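Local coordinates for protein probable porin (Pseudomonas aeruginosa, PDB 4FT6) that probably forms a beta-barrel channel of the OprD family that lets small solutes pass through the outer membrane, at residues T150-Q155 and G187-F192; I293-F298 and V380-L385; W345-D350 and N369-S374. All coordinates share one frame; numbering follows the deposited sequence.

Interaction 1. Residues T150-Q155 and G187-F192; sequences TLHGGQ and GAEYRF
Two neighbouring antiparallel strands of the porin barrel wall meet where Thr150, Leu151 and His152 face Glu189, Ala188 and Gly187. Two hydrogen-bonded pairs bracket a non-hydrogen-bonded one. In the first, Thr150 N donates to Glu189 O (2.9 Å) and Glu189 N returns a bond to Thr150 O. In the second, His152 and Gly187 exchange the same two bonds, His152 N to Gly187 O at 2.6 Å and Gly187 N to His152 O at 2.7 Å. Between them, the CA-H groups of Leu151 and Ala188 lean on the carbonyl oxygens of Gly187 and Thr150.

Residues pointing into the barrel and residues pointing out of it follow each other along each strand, as expected of a membrane barrel, and the two sets differ in character. On the outward side the contact is slight and apolar, Leu151 CD2 resting on Ala188 CB at 3.9 Å. On the inward side lie Thr150, His152 and Glu189. The imidazole of His152 has CG anti to its own carbonyl carbon (chi1 -56°), which lays the ring along the neighbouring strand with its CD2 edge against Gly187; Gly187 O sits near the ring plane, and CD2 comes to 3.7 Å from that oxygen. The extended Glu189 chain brings its carboxylate to the far end of the ring, where NE2 makes a weak hydrogen bond to OE1 (3.4 Å), the carboxylate turned almost perpendicular to the imidazole. Trp202, on the next strand, stacks on His152 and also touches Glu189.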
loop_
_atom_site.group_PDB
_atom_site.type_symbol
_atom_site.label_atom_id
_atom_site.label_comp_id
_atom_site.label_asym_id
_atom_site.label_seq_id
_atom_site.Cartn_x
_atom_site.Cartn_y
_atom_site.Cartn_z
ATOM N N THR A 150 -1.453 20.695 6.724
ATOM C CA THR A 150 -0.707 19.623 7.351
ATOM C C THR A 150 0.657 19.548 6.692
ATOM O O THR A 150 0.764 19.372 5.467
ATOM C CB THR A 150 -1.411 18.270 7.216
ATOM O OG1 THR A 150 -2.725 18.358 7.774
ATOM C CG2 THR A 150 -0.633 17.190 7.959
ATOM N N LEU A 151 1.701 19.702 7.503
ATOM C CA LEU A 151 3.061 19.681 6.989
ATOM C C LEU A 151 3.734 18.377 7.390
ATOM O O LEU A 151 3.521 17.872 8.496
ATOM C CB LEU A 151 3.848 20.893 7.486
ATOM C CG LEU A 151 3.273 22.257 7.087
ATOM C CD1 LEU A 151 3.792 23.319 8.035
ATOM C CD2 LEU A 151 3.634 22.601 5.651
ATOM N N HIS A 152 4.526 17.830 6.470
ATOM C CA HIS A 152 5.200 16.553 6.670
ATOM C C HIS A 152 6.682 16.665 6.393
ATOM O O HIS A 152 7.097 17.291 5.418
ATOM C CB HIS A 152 4.650 15.500 5.722
ATOM C CG HIS A 152 3.174 15.311 5.821
ATOM N ND1 HIS A 152 2.599 14.361 6.645
ATOM C CD2 HIS A 152 2.146 15.941 5.204
ATOM C CE1 HIS A 152 1.288 14.413 6.521
ATOM N NE2 HIS A 152 0.984 15.366 5.653
ATOM N N GLY A 153 7.472 16.010 7.236
ATOM C CA GLY A 153 8.893 15.868 6.995
ATOM C C GLY A 153 9.379 14.579 7.636
ATOM O O GLY A 153 8.829 14.124 8.655
ATOM N N GLY A 154 10.402 13.975 7.042
ATOM C CA GLY A 154 11.001 12.807 7.646
ATOM C C GLY A 154 12.152 12.241 6.839
ATOM O O GLY A 154 12.408 12.659 5.694
ATOM N N GLN A 155 12.844 11.281 7.451
ATOM C CA GLN A 155 13.937 10.573 6.805
ATOM C C GLN A 155 13.869 9.093 7.167
ATOM O O GLN A 155 13.758 8.728 8.340
ATOM C CB GLN A 155 15.302 11.171 7.213
ATOM C CG GLN A 155 16.468 10.196 7.097
ATOM C CD GLN A 155 17.818 10.803 7.475
ATOM O OE1 GLN A 155 18.634 10.161 8.152
ATOM N NE2 GLN A 155 18.072 12.028 7.012
ATOM N N GLY A 187 6.358 17.342 2.820
ATOM C CA GLY A 187 5.020 17.358 2.274
ATOM C C GLY A 187 4.146 18.432 2.878
ATOM O O GLY A 187 4.282 18.767 4.052
ATOM N N ALA A 188 3.236 18.966 2.067
ATOM C CA ALA A 188 2.279 19.967 2.526
ATOM C C ALA A 188 0.922 19.619 1.953
ATOM O O ALA A 188 0.802 19.241 0.779
ATOM C CB ALA A 188 2.695 21.358 2.082
ATOM N N GLU A 189 -0.107 19.740 2.780
ATOM C CA GLU A 189 -1.447 19.387 2.343
ATOM C C GLU A 189 -2.439 20.381 2.866
ATOM O O GLU A 189 -2.568 20.549 4.076
ATOM C CB GLU A 189 -1.817 17.996 2.836
ATOM C CG GLU A 189 -1.329 16.901 1.931
ATOM C CD GLU A 189 -1.672 15.539 2.463
ATOM O OE1 GLU A 189 -1.840 15.419 3.698
ATOM O OE2 GLU A 189 -1.777 14.596 1.648
ATOM N N TYR A 190 -3.154 21.027 1.952
ATOM C CA TYR A 190 -4.101 22.046 2.350
ATOM C C TYR A 190 -5.533 21.661 2.002
ATOM O O TYR A 190 -5.863 21.424 0.834
ATOM C CB TYR A 190 -3.745 23.383 1.719
ATOM C CG TYR A 190 -4.524 24.523 2.303
ATOM C CD1 TYR A 190 -4.536 24.745 3.674
ATOM C CD2 TYR A 190 -5.245 25.386 1.493
ATOM C CE1 TYR A 190 -5.247 25.798 4.224
ATOM C CE2 TYR A 190 -5.958 26.448 2.035
ATOM C CZ TYR A 190 -5.952 26.643 3.400
ATOM O OH TYR A 190 -6.654 27.687 3.948
ATOM N N ARG A 191 -6.380 21.606 3.024
ATOM C CA ARG A 191 -7.775 21.228 2.857
ATOM C C ARG A 191 -8.644 22.461 3.030
ATOM O O ARG A 191 -8.430 23.246 3.947
ATOM C CB ARG A 191 -8.153 20.149 3.873
ATOM C CG ARG A 191 -9.559 19.600 3.709
ATOM C CD ARG A 191 -9.773 18.360 4.567
ATOM N NE ARG A 191 -9.048 17.196 4.051
ATOM N N PHE A 192 -9.621 22.629 2.145
ATOM C CA PHE A 192 -10.460 23.827 2.122
ATOM C C PHE A 192 -11.849 23.552 1.528
ATOM O O PHE A 192 -12.253 22.391 1.420
ATOM C CB PHE A 192 -9.741 24.964 1.378
ATOM C CG PHE A 192 -9.365 24.632 -0.049
ATOM C CD1 PHE A 192 -8.363 23.705 -0.331
ATOM C CD2 PHE A 192 -10.005 25.259 -1.112
ATOM C CE1 PHE A 192 -8.019 23.397 -1.647
ATOM C CE2 PHE A 192 -9.666 24.961 -2.431
ATOM C CZ PHE A 192 -8.674 24.031 -2.698
#

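Interaction 2. Residues I293-F298 and V380-L385; sequences IQVRNF and VDENRL. With C8E ((hydroxyethyloxy)tri(ethyloxy)octane), chain C.
Val295 and Val380 meet methyl to methyl, CG2 to CG2 at 4.0 Å, the two side chains running past each other in opposite directions. Next to them, the extended chain of Gln294, with CG anti to the backbone N (chi1 -164°), brings its amide up to the strand. Glu382 has the same first torsion (chi1 -162°) and is likewise extended, rising from the strand to meet it. The donor NE2 of Gln294 lies 3.2 Å from Glu382 OE1 in a nearly straight hydrogen bond, although the place of OE1 is not secure; amide and carboxylate planes are 59° apart. The other carboxylate oxygen, OE2, forms a salt bridge with Arg26 and lies 4.1 Å from Val295 CB.

Here residues 293-298, part of the long loop between strands 264-274 and 304-313, fold into the barrel and pack on the inner face of its wall, an inward-folded loop such as narrows the channel in many porins. The aliphatic part of Arg384 passes the Gln294 amide, CG to NE2 at 3.8 Å, and the chain then bends at chi2 and chi3. Leu385 points outward, its CB 3.6 Å from the ether oxygen O12 of a bound detergent, C8E.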
loop_
_atom_site.group_PDB
_atom_site.type_symbol
_atom_site.label_atom_id
_atom_site.label_comp_id
_atom_site.label_asym_id
_atom_site.label_seq_id
_atom_site.Cartn_x
_atom_site.Cartn_y
_atom_site.Cartn_z
ATOM N N ILE A 293 -3.524 -2.203 -8.671
ATOM C CA ILE A 293 -4.572 -3.117 -8.258
ATOM C C ILE A 293 -3.999 -4.477 -7.864
ATOM O O ILE A 293 -2.823 -4.570 -7.523
ATOM C CB ILE A 293 -5.707 -3.202 -9.321
ATOM C CG1 ILE A 293 -5.167 -3.749 -10.634
ATOM C CG2 ILE A 293 -6.334 -1.829 -9.542
ATOM C CD1 ILE A 293 -6.157 -3.733 -11.723
ATOM N N GLN A 294 -4.817 -5.525 -7.910
ATOM C CA GLN A 294 -4.500 -6.759 -7.192
ATOM C C GLN A 294 -3.153 -7.408 -7.540
ATOM O O GLN A 294 -2.387 -7.723 -6.640
ATOM C CB GLN A 294 -5.651 -7.774 -7.304
ATOM C CG GLN A 294 -5.562 -8.913 -6.289
ATOM C CD GLN A 294 -6.759 -9.832 -6.331
ATOM O OE1 GLN A 294 -7.864 -9.414 -6.688
ATOM N NE2 GLN A 294 -6.552 -11.097 -5.964
ATOM N N VAL A 295 -2.858 -7.594 -8.823
ATOM C CA VAL A 295 -1.636 -8.305 -9.214
ATOM C C VAL A 295 -0.641 -7.443 -9.993
ATOM O O VAL A 295 0.563 -7.700 -9.981
ATOM C CB VAL A 295 -1.946 -9.608 -10.015
ATOM C CG1 VAL A 295 -3.451 -9.916 -10.003
ATOM C CG2 VAL A 295 -1.415 -9.513 -11.436
ATOM N N ARG A 296 -1.155 -6.420 -10.661
ATOM C CA ARG A 296 -0.343 -5.555 -11.505
ATOM C C ARG A 296 -0.735 -4.082 -11.273
ATOM O O ARG A 296 -1.875 -3.786 -10.864
ATOM C CB ARG A 296 -0.548 -5.946 -12.971
ATOM C CG ARG A 296 0.377 -5.259 -13.940
ATOM C CD ARG A 296 0.140 -5.729 -15.346
ATOM N NE ARG A 296 0.474 -4.674 -16.298
ATOM C CZ ARG A 296 1.716 -4.338 -16.623
ATOM N NH1 ARG A 296 2.739 -4.975 -16.069
ATOM N NH2 ARG A 296 1.936 -3.367 -17.495
ATOM N N ASN A 297 0.197 -3.159 -11.518
ATOM C CA ASN A 297 -0.063 -1.743 -11.253
ATOM C C ASN A 297 0.052 -0.836 -12.502
ATOM O O ASN A 297 -0.086 0.395 -12.423
ATOM C CB ASN A 297 0.796 -1.231 -10.074
ATOM C CG ASN A 297 2.268 -1.208 -10.401
ATOM O OD1 ASN A 297 2.672 -1.543 -11.517
ATOM N ND2 ASN A 297 3.079 -0.786 -9.445
ATOM N N PHE A 298 0.292 -1.470 -13.647
ATOM C CA PHE A 298 0.274 -0.793 -14.941
ATOM C C PHE A 298 1.238 0.381 -14.991
ATOM O O PHE A 298 0.860 1.483 -15.363
ATOM C CB PHE A 298 -1.157 -0.355 -15.281
ATOM C CG PHE A 298 -2.113 -1.517 -15.450
ATOM C CD1 PHE A 298 -2.783 -2.057 -14.356
ATOM C CD2 PHE A 298 -2.320 -2.093 -16.700
ATOM C CE1 PHE A 298 -3.659 -3.145 -14.519
ATOM C CE2 PHE A 298 -3.195 -3.173 -16.860
ATOM C CZ PHE A 298 -3.861 -3.701 -15.773
ATOM N N VAL A 380 -1.897 -14.546 -15.162
ATOM C CA VAL A 380 -2.214 -15.195 -13.886
ATOM C C VAL A 380 -3.701 -15.199 -13.524
ATOM O O VAL A 380 -4.477 -14.372 -14.001
ATOM C CB VAL A 380 -1.404 -14.604 -12.677
ATOM C CG1 VAL A 380 0.048 -14.327 -13.065
ATOM C CG2 VAL A 380 -2.068 -13.354 -12.150
ATOM N N ASP A 381 -4.076 -16.154 -12.677
ATOM C CA ASP A 381 -5.366 -16.165 -12.001
ATOM C C ASP A 381 -5.044 -16.237 -10.526
ATOM O O ASP A 381 -4.271 -17.095 -10.101
ATOM C CB ASP A 381 -6.178 -17.392 -12.405
ATOM C CG ASP A 381 -6.502 -17.424 -13.890
ATOM O OD1 ASP A 381 -6.638 -16.350 -14.511
ATOM O OD2 ASP A 381 -6.617 -18.534 -14.440
ATOM N N GLU A 382 -5.599 -15.331 -9.734
ATOM C CA GLU A 382 -5.196 -15.269 -8.337
ATOM C C GLU A 382 -6.397 -15.303 -7.429
ATOM O O GLU A 382 -7.403 -14.652 -7.692
ATOM C CB GLU A 382 -4.383 -14.005 -8.068
ATOM C CG GLU A 382 -3.573 -14.045 -6.797
ATOM C CD GLU A 382 -2.930 -12.707 -6.501
ATOM O OE1 GLU A 382 -3.520 -11.935 -5.723
ATOM O OE2 GLU A 382 -1.850 -12.410 -7.059
ATOM N N ASN A 383 -6.289 -16.085 -6.365
ATOM C CA ASN A 383 -7.310 -16.120 -5.340
ATOM C C ASN A 383 -6.687 -15.950 -3.972
ATOM O O ASN A 383 -5.632 -16.529 -3.674
ATOM C CB ASN A 383 -8.044 -17.444 -5.365
ATOM C CG ASN A 383 -9.147 -17.469 -6.377
ATOM O OD1 ASN A 383 -10.271 -17.034 -6.102
ATOM N ND2 ASN A 383 -8.844 -17.979 -7.562
ATOM N N ARG A 384 -7.343 -15.157 -3.136
ATOM C CA ARG A 384 -6.954 -15.074 -1.746
ATOM C C ARG A 384 -8.192 -15.193 -0.879
ATOM O O ARG A 384 -9.240 -14.626 -1.194
ATOM C CB ARG A 384 -6.185 -13.779 -1.458
ATOM C CG ARG A 384 -5.986 -12.888 -2.681
ATOM C CD ARG A 384 -4.532 -12.453 -2.905
ATOM N NE ARG A 384 -4.240 -11.120 -2.377
ATOM C CZ ARG A 384 -3.444 -10.219 -2.954
ATOM N NH1 ARG A 384 -2.849 -10.482 -4.106
ATOM N NH2 ARG A 384 -3.252 -9.036 -2.376
ATOM N N LEU A 385 -8.075 -15.980 0.184
ATOM C CA LEU A 385 -9.083 -16.017 1.233
ATOM C C LEU A 385 -8.457 -15.294 2.416
ATOM O O LEU A 385 -7.308 -15.569 2.777
ATOM C CB LEU A 385 -9.412 -17.455 1.632
ATOM C CG LEU A 385 -10.810 -17.977 1.330
ATOM C CD1 LEU A 385 -11.806 -16.818 1.246
ATOM C CD2 LEU A 385 -10.810 -18.807 0.056
HETATM C C3 C8E C . -4.068 -27.424 1.700
HETATM C C4 C8E C . -4.792 -26.895 2.932
HETATM C C5 C8E C . -4.959 -25.381 2.852
HETATM C C6 C8E C . -6.414 -24.973 3.055
HETATM C C7 C8E C . -6.557 -23.524 3.510
HETATM C C8 C8E C . -8.017 -23.082 3.470
HETATM O O9 C8E C . -8.320 -22.242 4.566
HETATM C C10 C8E C . -8.298 -20.867 4.239
HETATM C C11 C8E C . -9.054 -20.064 5.297
HETATM O O12 C8E C . -9.015 -18.683 5.008
HETATM C C13 C8E C . -10.293 -18.093 5.083
#

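Interaction 3. Residues W345-D350 and N369-S374; sequences WERDVD and NAMLRS. With C8E ((hydroxyethyloxy)tri(ethyloxy)octane), chain E.
The guanidinium of Arg347 lies flat between two side chains on the outer face of the barrel: Val349 CG2 sits over the centre of one face and Met371 CG over the other, Met371 CG 4.1 Å from Arg347 CZ. The chain leaves the strand with CG anti to the backbone N (chi1 177°), then bends at chi2 and chi3, which swings the charged end across to Asn369. There Arg347 NH2 donates to Asn369 OD1, modelled implausibly short, and weakly to Asn369 O. Detergent C8E lies alongside, its C6 3.5 Å from Arg347 NH1, consistent with a membrane-facing surface.

Both strands belong to a beta hairpin of the porin wall, and paired backbone bonds join Trp345 to Arg373, Arg347 to Met371 and Val349 to Asn369. At one end Arg373 CB lies over one face of the Trp345 indole, toward its rim, in an off-centre CH-pi contact, 4.2 Å from the centroid of the five-membered ring. On the inner face, Leu372 CD1 packs on Glu346 CB (3.9 Å). The acids Glu346 and Asp348 look to the channel loop, Glu346 OE2 accepting from Val295 N and Asp348 OD2 from Gln294 N, while Asp348 is also salt-bridged to Arg327.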
loop_
_atom_site.group_PDB
_atom_site.type_symbol
_atom_site.label_atom_id
_atom_site.label_comp_id
_atom_site.label_asym_id
_atom_site.label_seq_id
_atom_site.Cartn_x
_atom_site.Cartn_y
_atom_site.Cartn_z
ATOM N N TRP A 345 -4.711 -6.629 -19.556
ATOM C CA TRP A 345 -5.945 -6.276 -18.874
ATOM C C TRP A 345 -6.103 -7.128 -17.627
ATOM O O TRP A 345 -5.748 -8.312 -17.626
ATOM C CB TRP A 345 -7.174 -6.391 -19.799
ATOM C CG TRP A 345 -7.528 -7.802 -20.277
ATOM C CD1 TRP A 345 -7.291 -8.326 -21.514
ATOM C CD2 TRP A 345 -8.193 -8.835 -19.524
ATOM N NE1 TRP A 345 -7.760 -9.620 -21.578
ATOM C CE2 TRP A 345 -8.315 -9.958 -20.373
ATOM C CE3 TRP A 345 -8.689 -8.922 -18.217
ATOM C CZ2 TRP A 345 -8.918 -11.155 -19.957
ATOM C CZ3 TRP A 345 -9.273 -10.111 -17.797
ATOM C CH2 TRP A 345 -9.391 -11.212 -18.670
ATOM N N GLU A 346 -6.618 -6.522 -16.563
ATOM C CA GLU A 346 -6.833 -7.230 -15.312
ATOM C C GLU A 346 -8.264 -7.000 -14.865
ATOM O O GLU A 346 -8.804 -5.895 -15.006
ATOM C CB GLU A 346 -5.839 -6.784 -14.225
ATOM C CG GLU A 346 -6.065 -7.431 -12.854
ATOM C CD GLU A 346 -5.000 -7.053 -11.817
ATOM O OE1 GLU A 346 -3.856 -6.706 -12.206
ATOM O OE2 GLU A 346 -5.303 -7.113 -10.599
ATOM N N ARG A 347 -8.874 -8.057 -14.337
ATOM C CA ARG A 347 -10.255 -8.022 -13.865
ATOM C C ARG A 347 -10.225 -8.528 -12.432
ATOM O O ARG A 347 -9.890 -9.692 -12.199
ATOM C CB ARG A 347 -11.125 -8.949 -14.729
ATOM C CG ARG A 347 -12.569 -9.058 -14.282
ATOM C CD ARG A 347 -12.965 -10.485 -13.962
ATOM N NE ARG A 347 -12.291 -10.949 -12.755
ATOM C CZ ARG A 347 -12.485 -12.129 -12.178
ATOM N NH1 ARG A 347 -13.344 -12.999 -12.684
ATOM N NH2 ARG A 347 -11.806 -12.430 -11.085
ATOM N N ASP A 348 -10.548 -7.653 -11.480
ATOM C CA ASP A 348 -10.522 -8.002 -10.061
ATOM C C ASP A 348 -11.936 -8.140 -9.549
ATOM O O ASP A 348 -12.830 -7.469 -10.042
ATOM C CB ASP A 348 -9.835 -6.904 -9.240
ATOM C CG ASP A 348 -8.346 -6.795 -9.511
ATOM O OD1 ASP A 348 -7.790 -7.676 -10.203
ATOM O OD2 ASP A 348 -7.729 -5.818 -9.015
ATOM N N VAL A 349 -12.137 -8.993 -8.549
ATOM C CA VAL A 349 -13.429 -9.107 -7.876
ATOM C C VAL A 349 -13.227 -9.253 -6.379
ATOM O O VAL A 349 -12.474 -10.116 -5.926
ATOM C CB VAL A 349 -14.259 -10.297 -8.390
ATOM C CG1 VAL A 349 -15.431 -10.576 -7.448
ATOM C CG2 VAL A 349 -14.761 -10.018 -9.789
ATOM N N ASP A 350 -13.890 -8.395 -5.615
ATOM C CA ASP A 350 -13.707 -8.350 -4.172
ATOM C C ASP A 350 -15.051 -8.573 -3.508
ATOM O O ASP A 350 -16.013 -7.860 -3.791
ATOM C CB ASP A 350 -13.180 -6.973 -3.770
ATOM C CG ASP A 350 -12.098 -7.041 -2.708
ATOM O OD1 ASP A 350 -12.425 -7.097 -1.498
ATOM O OD2 ASP A 350 -10.909 -7.023 -3.086
ATOM N N ASN A 369 -10.384 -12.135 -6.011
ATOM C CA ASN A 369 -10.153 -12.915 -7.215
ATOM C C ASN A 369 -9.686 -12.018 -8.357
ATOM O O ASN A 369 -10.251 -10.940 -8.564
ATOM C CB ASN A 369 -11.442 -13.640 -7.615
ATOM C CG ASN A 369 -11.220 -14.649 -8.705
ATOM O OD1 ASN A 369 -11.197 -14.310 -9.883
ATOM N ND2 ASN A 369 -11.051 -15.903 -8.319
ATOM N N ALA A 370 -8.663 -12.443 -9.098
ATOM C CA ALA A 370 -8.156 -11.623 -10.202
ATOM C C ALA A 370 -7.715 -12.436 -11.405
ATOM O O ALA A 370 -7.096 -13.493 -11.258
ATOM C CB ALA A 370 -7.028 -10.737 -9.744
ATOM N N MET A 371 -8.034 -11.922 -12.591
ATOM C CA MET A 371 -7.540 -12.481 -13.833
ATOM C C MET A 371 -6.641 -11.444 -14.478
ATOM O O MET A 371 -6.993 -10.261 -14.533
ATOM C CB MET A 371 -8.694 -12.790 -14.796
ATOM C CG MET A 371 -9.610 -13.940 -14.394
ATOM S SD MET A 371 -10.712 -14.415 -15.748
ATOM C CE MET A 371 -11.553 -15.830 -15.048
ATOM N N LEU A 372 -5.493 -11.881 -14.978
ATOM C CA LEU A 372 -4.619 -10.987 -15.720
ATOM C C LEU A 372 -4.192 -11.683 -16.999
ATOM O O LEU A 372 -3.753 -12.840 -16.969
ATOM C CB LEU A 372 -3.388 -10.626 -14.892
ATOM C CG LEU A 372 -2.328 -9.868 -15.692
ATOM C CD1 LEU A 372 -2.789 -8.447 -15.920
ATOM C CD2 LEU A 372 -0.977 -9.901 -14.994
ATOM N N ARG A 373 -4.351 -10.997 -18.125
ATOM C CA ARG A 373 -3.840 -11.508 -19.393
ATOM C C ARG A 373 -3.070 -10.395 -20.085
ATOM O O ARG A 373 -3.401 -9.208 -19.935
ATOM C CB ARG A 373 -4.969 -12.020 -20.291
ATOM C CG ARG A 373 -5.865 -13.047 -19.632
ATOM C CD ARG A 373 -5.202 -14.408 -19.551
ATOM N NE ARG A 373 -6.081 -15.398 -18.921
ATOM C CZ ARG A 373 -6.082 -15.689 -17.622
ATOM N NH1 ARG A 373 -5.246 -15.075 -16.796
ATOM N NH2 ARG A 373 -6.919 -16.601 -17.154
ATOM N N SER A 374 -2.060 -10.786 -20.854
ATOM C CA SER A 374 -1.111 -9.836 -21.398
ATOM C C SER A 374 -0.319 -10.493 -22.508
ATOM O O SER A 374 -0.335 -11.711 -22.629
ATOM C CB SER A 374 -0.172 -9.374 -20.277
ATOM O OG SER A 374 0.913 -8.630 -20.804
HETATM C C1 C8E E . -14.003 -18.084 -14.050
HETATM C C2 C8E E . -14.761 -16.972 -13.335
HETATM C C3 C8E E . -14.046 -16.550 -12.047
HETATM C C4 C8E E . -14.806 -17.006 -10.805
HETATM C C5 C8E E . -15.322 -15.834 -9.964
HETATM C C6 C8E E . -15.804 -14.670 -10.825
HETATM C C7 C8E E . -16.602 -13.630 -10.036
HETATM C C8 C8E E . -17.714 -14.216 -9.170
HETATM O O9 C8E E . -18.174 -13.245 -8.249
HETATM C C10 C8E E . -19.473 -12.754 -8.515
HETATM C C11 C8E E . -19.911 -11.764 -7.432
HETATM O O12 C8E E . -19.232 -10.532 -7.579
HETATM C C13 C8E E . -20.085 -9.444 -7.874
#

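Overall arrangement
Along the chain, interaction 1 closes before the others begin, and both segments of interaction 3 fall between the two of interaction 2. Interaction 1 lies across the barrel, its centre about 32 Å from that of interaction 2 and about 35 Å from that of interaction 3, so they sample distant parts of one barrel wall. Interactions 2 and 3, with centres about 6 Å apart, form a continuous region: strands 364-374 and 380-392 are neighbours, joined on the outer face by the Asp381–Arg373 salt bridge and a probable Asn383–Asn369 hydrogen bond. Segment 293-298 touches strands 342-354, 364-374 and 380-392, and through Val295 also 14-28, thus lying against several neighbouring strands of the inner wall.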